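PDB 3F9S: putative polyketide cyclase from Acidithiobacillus ferrooxidans, which probably acts as a polyketide cyclase of the SnoaL-like family. Local coordinates for residues A[82-93]-A[107-118]; A[94-104]-A[135-143]. All coordinates share one frame; numbering follows the deposited sequence.

Contact 1: A[82-93]-A[107-118]; sequences DAVVMTWLWTAT and QIKMSGATVYYF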
loop_
_atom_site.group_PDB
_atom_site.type_symbol
_atom_site.label_atom_id
_atom_site.label_comp_id
_atom_site.label_asym_id
_atom_site.label_seq_id
_atom_site.Cartn_x
_atom_site.Cartn_y
_atom_site.Cartn_z
ATOM N N ASP A 82 -8.232 12.628 10.544
ATOM C CA ASP A 82 -6.960 12.586 11.270
ATOM C C ASP A 82 -5.819 11.874 10.556
ATOM O O ASP A 82 -4.789 11.586 11.176
ATOM C CB ASP A 82 -7.179 11.953 12.670
ATOM C CG ASP A 82 -7.524 10.445 12.647
ATOM O OD1 ASP A 82 -7.851 9.859 11.589
ATOM O OD2 ASP A 82 -7.509 9.831 13.739
ATOM N N ALA A 83 -5.990 11.606 9.265
ATOM C CA ALA A 83 -5.018 10.843 8.507
ATOM C C ALA A 83 -4.649 11.522 7.209
ATOM O O ALA A 83 -5.432 12.272 6.635
ATOM C CB ALA A 83 -5.546 9.464 8.218
ATOM N N VAL A 84 -3.428 11.248 6.776
ATOM C CA VAL A 84 -2.969 11.638 5.463
ATOM C C VAL A 84 -2.296 10.399 4.903
ATOM O O VAL A 84 -1.367 9.881 5.493
ATOM C CB VAL A 84 -2.012 12.808 5.440
ATOM C CG1 VAL A 84 -1.660 13.156 3.974
ATOM C CG2 VAL A 84 -2.656 14.027 6.138
ATOM N N VAL A 85 -2.804 9.934 3.779
ATOM C CA VAL A 85 -2.204 8.813 3.075
ATOM C C VAL A 85 -1.176 9.387 2.115
ATOM O O VAL A 85 -1.483 10.330 1.379
ATOM C CB VAL A 85 -3.213 8.001 2.286
ATOM C CG1 VAL A 85 -2.494 6.773 1.670
ATOM C CG2 VAL A 85 -4.389 7.524 3.158
HETATM N N MSE A 86 0.036 8.826 2.120
HETATM C CA MSE A 86 1.103 9.233 1.250
HETATM C C MSE A 86 1.410 8.036 0.371
HETATM O O MSE A 86 1.630 6.942 0.884
HETATM C CB MSE A 86 2.346 9.553 2.080
HETATM C CG MSE A 86 3.498 10.086 1.300
HETATM SE SE MSE A 86 4.899 10.141 2.698
HETATM C CE MSE A 86 5.635 8.442 2.715
ATOM N N THR A 87 1.347 8.227 -0.927
ATOM C CA THR A 87 1.816 7.224 -1.873
ATOM C C THR A 87 3.177 7.728 -2.268
ATOM O O THR A 87 3.412 8.933 -2.346
ATOM C CB THR A 87 0.899 7.062 -3.066
ATOM O OG1 THR A 87 0.654 8.329 -3.660
ATOM C CG2 THR A 87 -0.422 6.435 -2.621
ATOM N N TRP A 88 4.080 6.789 -2.550
ATOM C CA TRP A 88 5.448 7.137 -2.825
ATOM C C TRP A 88 6.184 6.092 -3.620
ATOM O O TRP A 88 5.785 4.929 -3.671
ATOM C CB TRP A 88 6.204 7.378 -1.519
ATOM C CG TRP A 88 5.957 6.356 -0.452
ATOM C CD1 TRP A 88 5.033 6.424 0.496
ATOM C CD2 TRP A 88 6.672 5.139 -0.236
ATOM N NE1 TRP A 88 5.070 5.327 1.310
ATOM C CE2 TRP A 88 6.077 4.505 0.886
ATOM C CE3 TRP A 88 7.724 4.507 -0.890
ATOM C CZ2 TRP A 88 6.535 3.304 1.397
ATOM C CZ3 TRP A 88 8.187 3.286 -0.398
ATOM C CH2 TRP A 88 7.581 2.692 0.740
ATOM N N LEU A 89 7.223 6.582 -4.280
ATOM C CA LEU A 89 8.209 5.783 -4.953
ATOM C C LEU A 89 9.419 5.931 -4.063
ATOM O O LEU A 89 9.517 6.842 -3.236
ATOM C CB LEU A 89 8.491 6.330 -6.335
ATOM C CG LEU A 89 7.248 6.370 -7.210
ATOM C CD1 LEU A 89 7.636 6.948 -8.550
ATOM C CD2 LEU A 89 6.539 5.040 -7.377
ATOM N N TRP A 90 10.359 5.030 -4.265
ATOM C CA TRP A 90 11.518 4.951 -3.421
ATOM C C TRP A 90 12.639 4.415 -4.243
ATOM O O TRP A 90 12.424 3.571 -5.120
ATOM C CB TRP A 90 11.152 3.971 -2.336
ATOM C CG TRP A 90 12.150 3.649 -1.325
ATOM C CD1 TRP A 90 12.286 4.255 -0.131
ATOM C CD2 TRP A 90 13.095 2.582 -1.355
ATOM N NE1 TRP A 90 13.252 3.647 0.600
ATOM C CE2 TRP A 90 13.774 2.608 -0.125
ATOM C CE3 TRP A 90 13.410 1.580 -2.285
ATOM C CZ2 TRP A 90 14.760 1.690 0.194
ATOM C CZ3 TRP A 90 14.394 0.671 -1.975
ATOM C CH2 TRP A 90 15.076 0.738 -0.754
ATOM N N THR A 91 13.822 4.962 -4.012
ATOM C CA THR A 91 14.998 4.521 -4.701
ATOM C C THR A 91 16.092 4.450 -3.666
ATOM O O THR A 91 16.096 5.229 -2.722
ATOM C CB THR A 91 15.396 5.506 -5.810
ATOM O OG1 THR A 91 15.660 6.786 -5.233
ATOM C CG2 THR A 91 14.262 5.636 -6.836
ATOM N N ALA A 92 16.976 3.489 -3.842
ATOM C CA ALA A 92 18.131 3.313 -2.965
ATOM C C ALA A 92 19.133 2.490 -3.737
ATOM O O ALA A 92 18.762 1.768 -4.655
ATOM C CB ALA A 92 17.716 2.602 -1.710
ATOM N N THR A 93 20.400 2.659 -3.393
ATOM C CA THR A 93 21.494 1.916 -3.996
ATOM C C THR A 93 21.665 0.682 -3.137
ATOM O O THR A 93 21.605 0.781 -1.908
ATOM C CB THR A 93 22.804 2.721 -3.941
ATOM O OG1 THR A 93 22.588 4.000 -4.540
ATOM C CG2 THR A 93 23.903 2.010 -4.680
ATOM N N GLN A 107 20.669 0.284 -8.471
ATOM C CA GLN A 107 19.493 1.005 -7.970
ATOM C C GLN A 107 18.348 0.030 -7.707
ATOM O O GLN A 107 18.016 -0.790 -8.563
ATOM C CB GLN A 107 19.024 2.084 -8.958
ATOM C CG GLN A 107 19.672 3.449 -8.745
ATOM C CD GLN A 107 18.835 4.357 -7.865
ATOM O OE1 GLN A 107 17.715 4.718 -8.239
ATOM N NE2 GLN A 107 19.384 4.770 -6.718
ATOM N N ILE A 108 17.779 0.115 -6.509
ATOM C CA ILE A 108 16.609 -0.662 -6.125
ATOM C C ILE A 108 15.473 0.354 -6.120
ATOM O O ILE A 108 15.633 1.463 -5.598
ATOM C CB ILE A 108 16.760 -1.304 -4.726
ATOM C CG1 ILE A 108 17.957 -2.253 -4.691
ATOM C CG2 ILE A 108 15.493 -2.070 -4.333
ATOM C CD1 ILE A 108 17.890 -3.433 -5.658
ATOM N N LYS A 109 14.340 -0.032 -6.701
ATOM C CA LYS A 109 13.157 0.810 -6.772
ATOM C C LYS A 109 12.001 0.130 -6.058
ATOM O O LYS A 109 11.829 -1.082 -6.144
ATOM C CB LYS A 109 12.768 1.095 -8.211
ATOM C CG LYS A 109 13.772 1.977 -8.921
ATOM C CD LYS A 109 13.136 2.664 -10.133
ATOM C CE LYS A 109 13.982 3.844 -10.627
ATOM N NZ LYS A 109 13.170 4.815 -11.430
HETATM N N MSE A 110 11.220 0.918 -5.341
HETATM C CA MSE A 110 10.078 0.378 -4.617
HETATM C C MSE A 110 9.018 1.453 -4.626
HETATM O O MSE A 110 9.301 2.604 -4.936
HETATM C CB MSE A 110 10.479 0.038 -3.174
HETATM C CG MSE A 110 9.371 -0.584 -2.370
HETATM SE SE MSE A 110 9.986 -1.187 -0.727
HETATM C CE MSE A 110 10.127 0.282 0.173
ATOM N N SER A 111 7.788 1.050 -4.359
ATOM C CA SER A 111 6.688 1.985 -4.202
ATOM C C SER A 111 5.927 1.559 -2.999
ATOM O O SER A 111 6.021 0.420 -2.560
ATOM C CB SER A 111 5.780 2.027 -5.424
ATOM O OG SER A 111 5.301 0.742 -5.733
ATOM N N GLY A 112 5.194 2.502 -2.434
ATOM C CA GLY A 112 4.436 2.186 -1.273
ATOM C C GLY A 112 3.362 3.200 -1.008
ATOM O O GLY A 112 3.265 4.223 -1.667
ATOM N N ALA A 113 2.520 2.821 -0.066
ATOM C CA ALA A 113 1.444 3.665 0.396
ATOM C C ALA A 113 1.456 3.598 1.906
ATOM O O ALA A 113 1.558 2.516 2.479
ATOM C CB ALA A 113 0.144 3.212 -0.202
ATOM N N THR A 114 1.325 4.752 2.548
ATOM C CA THR A 114 1.403 4.830 3.977
ATOM C C THR A 114 0.358 5.778 4.463
ATOM O O THR A 114 0.376 6.925 4.068
ATOM C CB THR A 114 2.746 5.378 4.377
ATOM O OG1 THR A 114 3.747 4.604 3.733
ATOM C CG2 THR A 114 2.921 5.277 5.879
ATOM N N VAL A 115 -0.547 5.264 5.276
ATOM C CA VAL A 115 -1.535 6.089 5.956
ATOM C C VAL A 115 -0.806 6.574 7.191
ATOM O O VAL A 115 -0.303 5.764 7.977
ATOM C CB VAL A 115 -2.756 5.312 6.425
ATOM C CG1 VAL A 115 -3.754 6.294 7.046
ATOM C CG2 VAL A 115 -3.395 4.556 5.233
ATOM N N TYR A 116 -0.766 7.881 7.371
ATOM C CA TYR A 116 -0.165 8.487 8.542
ATOM C C TYR A 116 -1.279 9.076 9.334
ATOM O O TYR A 116 -2.111 9.753 8.764
ATOM C CB TYR A 116 0.811 9.592 8.168
ATOM C CG TYR A 116 2.180 9.068 7.969
ATOM C CD1 TYR A 116 2.922 8.662 9.085
ATOM C CD2 TYR A 116 2.743 8.949 6.712
ATOM C CE1 TYR A 116 4.179 8.164 8.956
ATOM C CE2 TYR A 116 4.023 8.440 6.564
ATOM C CZ TYR A 116 4.727 8.045 7.695
ATOM O OH TYR A 116 5.999 7.557 7.613
ATOM N N TYR A 117 -1.284 8.779 10.628
ATOM C CA TYR A 117 -2.271 9.296 11.540
ATOM C C TYR A 117 -1.626 10.414 12.310
ATOM O O TYR A 117 -0.468 10.296 12.731
ATOM C CB TYR A 117 -2.745 8.182 12.465
ATOM C CG TYR A 117 -3.586 7.216 11.700
ATOM C CD1 TYR A 117 -4.920 7.526 11.460
ATOM C CD2 TYR A 117 -3.059 6.032 11.158
ATOM C CE1 TYR A 117 -5.734 6.678 10.743
ATOM C CE2 TYR A 117 -3.889 5.164 10.424
ATOM C CZ TYR A 117 -5.211 5.508 10.227
ATOM O OH TYR A 117 -6.106 4.720 9.543
ATOM N N PHE A 118 -2.430 11.445 12.564
ATOM C CA PHE A 118 -1.975 12.655 13.201
ATOM C C PHE A 118 -2.680 12.953 14.492
ATOM O O PHE A 118 -3.824 12.567 14.709
ATOM C CB PHE A 118 -2.241 13.852 12.305
ATOM C CG PHE A 118 -1.311 13.970 11.171
ATOM C CD1 PHE A 118 -1.476 13.170 10.040
ATOM C CD2 PHE A 118 -0.287 14.916 11.198
ATOM C CE1 PHE A 118 -0.618 13.305 8.966
ATOM C CE2 PHE A 118 0.565 15.052 10.132
ATOM C CZ PHE A 118 0.396 14.246 9.011
#
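Gln107 pairs with Thr93 and Ile108 with Ala92, opening a long antiparallel ladder (axes at 160°) between neighbouring strands of the curved sheet of this NTF2-like fold. Pairs are in turn non-hydrogen-bonded and hydrogen-bonded, and the bond from Ile108 N to Ala92 O is almost straight. Ile108 lays CG2 at the edge of the Trp90 indole, 3.8 Å from CZ3, and also packs on Val135, Gln138 and Leu139 of helix 132-142. The selenomethionine Met110 crosses the same indole: its CB lies 3.4 Å from Trp90 CE3, and its chain, bent at chi3 (77°), brings CE over a face of the five-membered ring, with SE farther off above the six-membered ring in a Met-aromatic contact. CE also reaches the edge of the next indole, 3.6 Å from Trp88 CH2. Ser111 faces the other way, and its OG bonds to His40 NE2 of the second subunit. Gly112 is where Trp88 folds back over the partner strand. With CG set between the backbone N and the carbonyl carbon (chi1 45°), the indole lies on the glycine, whose CA is 3.5 Å from the six-membered ring centroid; a CB there would clash with CZ2. Ala113 packs on Ala113 of the second subunit. Thr114 receives Trp88 NE1 at OG1, 2.9 Å away and in the ring plane, and OG1 also bonds to Gln128. Val115 meets Val85 through their CG2 atoms. Tyr116 has its ring beside Met86 CE and its OH on a bound glycerol. Phe118 N bonds to Asp82 O at the ladder's end, and CE1 lies 3.6 Å from Val84 CG2. The chemistry is two-sided: an aromatic-rich face, its buried Trp88 indole N-H satisfied within the sheet, and an opposite face where Val85, Ser111, Ala113 and Tyr117 meet the second subunit.

Contact 2: A[94-104]-A[135-143]; sequences HKEDIPGFPST and VYQQLRQAA
Apolar and CH-pi packing joins the loop 94-104, which links strands 83-93 and 107-118, to the C-terminal helix at one end of the fold. Leu139 is central to it. Its CD2 sits over the centre of the His94 imidazole, 3.5 Å from the ring centroid and 7° off the normal, while CD1 meets Ile98 CD1 tip to tip at 3.5 Å. The imidazole is fixed in rotation at both nitrogens: ND1 shares a hydrogen bond with Thr104 OG1, and NE2 donates to Phe101 O, 2.9 Å away, from above the carbonyl plane. Ile98 N reaches that same oxygen from the opposite face, within the type II turn from Ile98 to Phe101. From the last position of the turn the Phe101 side chain, with CG anti to its carbonyl carbon (chi1 -61°), reaches across to the helix. One face of its ring receives Leu139 CB, and its edge takes Ala143 CB, 3.6 Å from CD1. The Arg140 guanidinium lies between two rings: Phe101 CZ is over one face and Tyr136 CE1 over the other, and Arg140 NH1 comes within 3.1 Å of Phe101 CE2, the Phe101 and guanidinium planes being 38° apart. Ala142 CB adds a smaller contact with Thr104 OG1 at 3.7 Å. An alanine in place of Phe101 would remove the ring and is likely to open a gap beside Leu139 and Ala143, with the guanidinium of Arg140 uncovered on one face. The imidazole's hydrogen bonds are thus spent inside the loop, shaping a surface that the helix meets mainly through carbon.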
loop_
_atom_site.group_PDB
_atom_site.type_symbol
_atom_site.label_atom_id
_atom_site.label_comp_id
_atom_site.label_asym_id
_atom_site.label_seq_id
_atom_site.Cartn_x
_atom_site.Cartn_y
_atom_site.Cartn_z
ATOM N N HIS A 94 21.883 -0.463 -3.775
ATOM C CA HIS A 94 22.106 -1.720 -3.062
ATOM C C HIS A 94 23.601 -1.760 -2.742
ATOM O O HIS A 94 24.366 -2.445 -3.424
ATOM C CB HIS A 94 21.635 -2.903 -3.921
ATOM C CG HIS A 94 21.837 -4.241 -3.286
ATOM N ND1 HIS A 94 22.104 -5.373 -4.023
ATOM C CD2 HIS A 94 21.866 -4.619 -1.986
ATOM C CE1 HIS A 94 22.251 -6.400 -3.205
ATOM N NE2 HIS A 94 22.113 -5.970 -1.964
ATOM N N LYS A 95 24.000 -1.011 -1.712
ATOM C CA LYS A 95 25.417 -0.891 -1.316
ATOM C C LYS A 95 25.793 -1.424 0.076
ATOM O O LYS A 95 26.983 -1.445 0.423
ATOM C CB LYS A 95 25.913 0.543 -1.528
ATOM C CG LYS A 95 25.261 1.604 -0.674
ATOM C CD LYS A 95 25.807 2.970 -1.073
ATOM C CE LYS A 95 25.395 4.037 -0.090
ATOM N NZ LYS A 95 23.921 4.087 0.059
ATOM N N GLU A 96 24.800 -1.849 0.855
ATOM C CA GLU A 96 25.015 -2.525 2.132
ATOM C C GLU A 96 24.670 -3.993 1.908
ATOM O O GLU A 96 23.784 -4.315 1.106
ATOM C CB GLU A 96 24.132 -1.938 3.235
ATOM C CG GLU A 96 24.568 -0.551 3.701
ATOM C CD GLU A 96 25.815 -0.535 4.581
ATOM O OE1 GLU A 96 26.353 -1.605 4.949
ATOM O OE2 GLU A 96 26.256 0.582 4.926
ATOM N N ASP A 97 25.388 -4.875 2.603
ATOM C CA ASP A 97 25.109 -6.306 2.554
ATOM C C ASP A 97 23.835 -6.569 3.365
ATOM O O ASP A 97 23.716 -6.119 4.509
ATOM C CB ASP A 97 26.273 -7.142 3.113
ATOM C CG ASP A 97 27.539 -7.062 2.258
ATOM O OD1 ASP A 97 27.487 -6.639 1.084
ATOM O OD2 ASP A 97 28.612 -7.452 2.769
ATOM N N ILE A 98 22.883 -7.261 2.740
ATOM C CA ILE A 98 21.606 -7.646 3.360
ATOM C C ILE A 98 21.532 -9.183 3.311
ATOM O O ILE A 98 22.309 -9.794 2.564
ATOM C CB ILE A 98 20.380 -6.917 2.713
ATOM C CG1 ILE A 98 20.379 -7.002 1.184
ATOM C CG2 ILE A 98 20.368 -5.443 3.123
ATOM C CD1 ILE A 98 19.158 -6.369 0.550
ATOM N N PRO A 99 20.653 -9.815 4.130
ATOM C CA PRO A 99 20.563 -11.288 4.157
ATOM C C PRO A 99 20.449 -11.969 2.777
ATOM O O PRO A 99 19.448 -11.805 2.074
ATOM C CB PRO A 99 19.319 -11.546 5.020
ATOM C CG PRO A 99 19.266 -10.377 5.934
ATOM C CD PRO A 99 19.710 -9.213 5.097
ATOM N N GLY A 100 21.523 -12.656 2.384
ATOM C CA GLY A 100 21.611 -13.366 1.104
ATOM C C GLY A 100 22.043 -12.573 -0.122
ATOM O O GLY A 100 22.433 -13.179 -1.128
ATOM N N PHE A 101 21.980 -11.238 -0.049
ATOM C CA PHE A 101 22.297 -10.342 -1.175
ATOM C C PHE A 101 23.311 -9.275 -0.790
ATOM O O PHE A 101 22.928 -8.205 -0.304
ATOM C CB PHE A 101 21.005 -9.750 -1.753
ATOM C CG PHE A 101 20.111 -10.812 -2.270
ATOM C CD1 PHE A 101 20.352 -11.360 -3.525
ATOM C CD2 PHE A 101 19.146 -11.382 -1.447
ATOM C CE1 PHE A 101 19.587 -12.413 -3.992
ATOM C CE2 PHE A 101 18.376 -12.436 -1.898
ATOM C CZ PHE A 101 18.606 -12.953 -3.172
ATOM N N PRO A 102 24.611 -9.598 -0.934
ATOM C CA PRO A 102 25.628 -8.587 -0.675
ATOM C C PRO A 102 25.599 -7.433 -1.696
ATOM O O PRO A 102 25.180 -7.625 -2.845
ATOM C CB PRO A 102 26.946 -9.376 -0.757
ATOM C CG PRO A 102 26.554 -10.803 -0.561
ATOM C CD PRO A 102 25.235 -10.898 -1.252
ATOM N N SER A 103 26.018 -6.259 -1.221
ATOM C CA SER A 103 26.143 -4.999 -1.976
ATOM C C SER A 103 26.522 -5.120 -3.459
ATOM O O SER A 103 27.657 -5.481 -3.774
ATOM C CB SER A 103 27.224 -4.144 -1.293
ATOM O OG SER A 103 28.474 -4.823 -1.257
ATOM N N THR A 104 25.572 -4.833 -4.347
ATOM C CA THR A 104 25.789 -4.845 -5.803
ATOM C C THR A 104 25.932 -3.446 -6.423
ATOM O O THR A 104 26.265 -3.331 -7.605
ATOM C CB THR A 104 24.638 -5.573 -6.543
ATOM O OG1 THR A 104 23.411 -4.841 -6.396
ATOM C CG2 THR A 104 24.471 -6.997 -6.014
ATOM N N VAL A 135 11.195 -5.389 -4.736
ATOM C CA VAL A 135 12.585 -5.305 -4.247
ATOM C C VAL A 135 13.240 -6.692 -4.230
ATOM O O VAL A 135 14.341 -6.862 -4.749
ATOM C CB VAL A 135 12.660 -4.639 -2.841
ATOM C CG1 VAL A 135 14.089 -4.603 -2.298
ATOM C CG2 VAL A 135 12.135 -3.245 -2.916
ATOM N N TYR A 136 12.540 -7.664 -3.647
ATOM C CA TYR A 136 12.971 -9.071 -3.550
ATOM C C TYR A 136 13.367 -9.586 -4.933
ATOM O O TYR A 136 14.462 -10.124 -5.102
ATOM C CB TYR A 136 11.822 -9.874 -2.909
ATOM C CG TYR A 136 11.995 -11.363 -2.749
ATOM C CD1 TYR A 136 11.763 -12.229 -3.822
ATOM C CD2 TYR A 136 12.280 -11.919 -1.497
ATOM C CE1 TYR A 136 11.881 -13.608 -3.671
ATOM C CE2 TYR A 136 12.392 -13.297 -1.336
ATOM C CZ TYR A 136 12.180 -14.133 -2.426
ATOM O OH TYR A 136 12.324 -15.491 -2.258
ATOM N N GLN A 137 12.501 -9.359 -5.918
ATOM C CA GLN A 137 12.750 -9.725 -7.319
ATOM C C GLN A 137 13.964 -9.024 -7.939
ATOM O O GLN A 137 14.762 -9.660 -8.640
ATOM C CB GLN A 137 11.521 -9.411 -8.177
ATOM C CG GLN A 137 10.352 -10.356 -7.940
ATOM C CD GLN A 137 9.090 -9.909 -8.655
ATOM O OE1 GLN A 137 8.991 -8.776 -9.117
ATOM N NE2 GLN A 137 8.111 -10.801 -8.737
ATOM N N GLN A 138 14.074 -7.719 -7.705
ATOM C CA GLN A 138 15.204 -6.920 -8.199
ATOM C C GLN A 138 16.539 -7.374 -7.608
ATOM O O GLN A 138 17.549 -7.395 -8.320
ATOM C CB GLN A 138 15.014 -5.441 -7.894
ATOM C CG GLN A 138 13.894 -4.770 -8.659
ATOM C CD GLN A 138 13.590 -3.426 -8.043
ATOM O OE1 GLN A 138 14.484 -2.590 -7.909
ATOM N NE2 GLN A 138 12.345 -3.210 -7.648
ATOM N N LEU A 139 16.540 -7.713 -6.321
ATOM C CA LEU A 139 17.730 -8.265 -5.659
ATOM C C LEU A 139 18.116 -9.614 -6.263
ATOM O O LEU A 139 19.311 -9.911 -6.341
ATOM C CB LEU A 139 17.516 -8.407 -4.149
ATOM C CG LEU A 139 17.388 -7.116 -3.343
ATOM C CD1 LEU A 139 16.889 -7.433 -1.950
ATOM C CD2 LEU A 139 18.701 -6.343 -3.293
ATOM N N ARG A 140 17.121 -10.406 -6.684
ATOM C CA ARG A 140 17.360 -11.680 -7.379
ATOM C C ARG A 140 18.064 -11.435 -8.703
ATOM O O ARG A 140 19.046 -12.125 -8.993
ATOM C CB ARG A 140 16.083 -12.524 -7.633
ATOM C CG ARG A 140 15.258 -13.032 -6.413
ATOM C CD ARG A 140 16.190 -13.478 -5.333
ATOM N NE ARG A 140 15.709 -14.332 -4.243
ATOM C CZ ARG A 140 15.378 -13.959 -2.999
ATOM N NH1 ARG A 140 15.334 -12.678 -2.611
ATOM N NH2 ARG A 140 15.043 -14.909 -2.121
ATOM N N GLN A 141 17.580 -10.470 -9.488
ATOM C CA GLN A 141 18.227 -10.117 -10.765
ATOM C C GLN A 141 19.623 -9.493 -10.604
ATOM O O GLN A 141 20.466 -9.669 -11.482
ATOM C CB GLN A 141 17.322 -9.255 -11.656
ATOM C CG GLN A 141 16.234 -10.074 -12.341
ATOM C CD GLN A 141 15.376 -9.264 -13.293
ATOM O OE1 GLN A 141 15.000 -8.123 -12.999
ATOM N NE2 GLN A 141 15.029 -9.864 -14.432
ATOM N N ALA A 142 19.859 -8.801 -9.485
ATOM C CA ALA A 142 21.167 -8.209 -9.168
ATOM C C ALA A 142 22.238 -9.282 -8.946
ATOM O O ALA A 142 23.253 -9.297 -9.648
ATOM C CB ALA A 142 21.068 -7.315 -7.932
ATOM N N ALA A 143 21.997 -10.170 -7.980
ATOM C CA ALA A 143 22.926 -11.252 -7.644
ATOM C C ALA A 143 22.894 -12.342 -8.706
ATOM O O ALA A 143 23.932 -12.904 -9.055
ATOM C CB ALA A 143 22.599 -11.844 -6.280
#

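The two contacts illustrate how a hairpin and its connecting loop can share one helix. Loop 94-104 continues directly from strand 83-93 and leads back toward strand 107-118, so contact 2 sits at the far end of the ladder of contact 1, their centres about 21 Å apart. Helix 132-142 joins them: Gln138 NE2 lies 2.7 Å from Lys109 O, a probable hydrogen bond, and Val135 CG1 packs 3.5 Å from Ile108 CG2. The glycerol beside Tyr116, probably from the crystallisation liquor, may mark a pocket on contact 1. Contact 2, its centre about 20 Å from that of the chain, is peripheral packing.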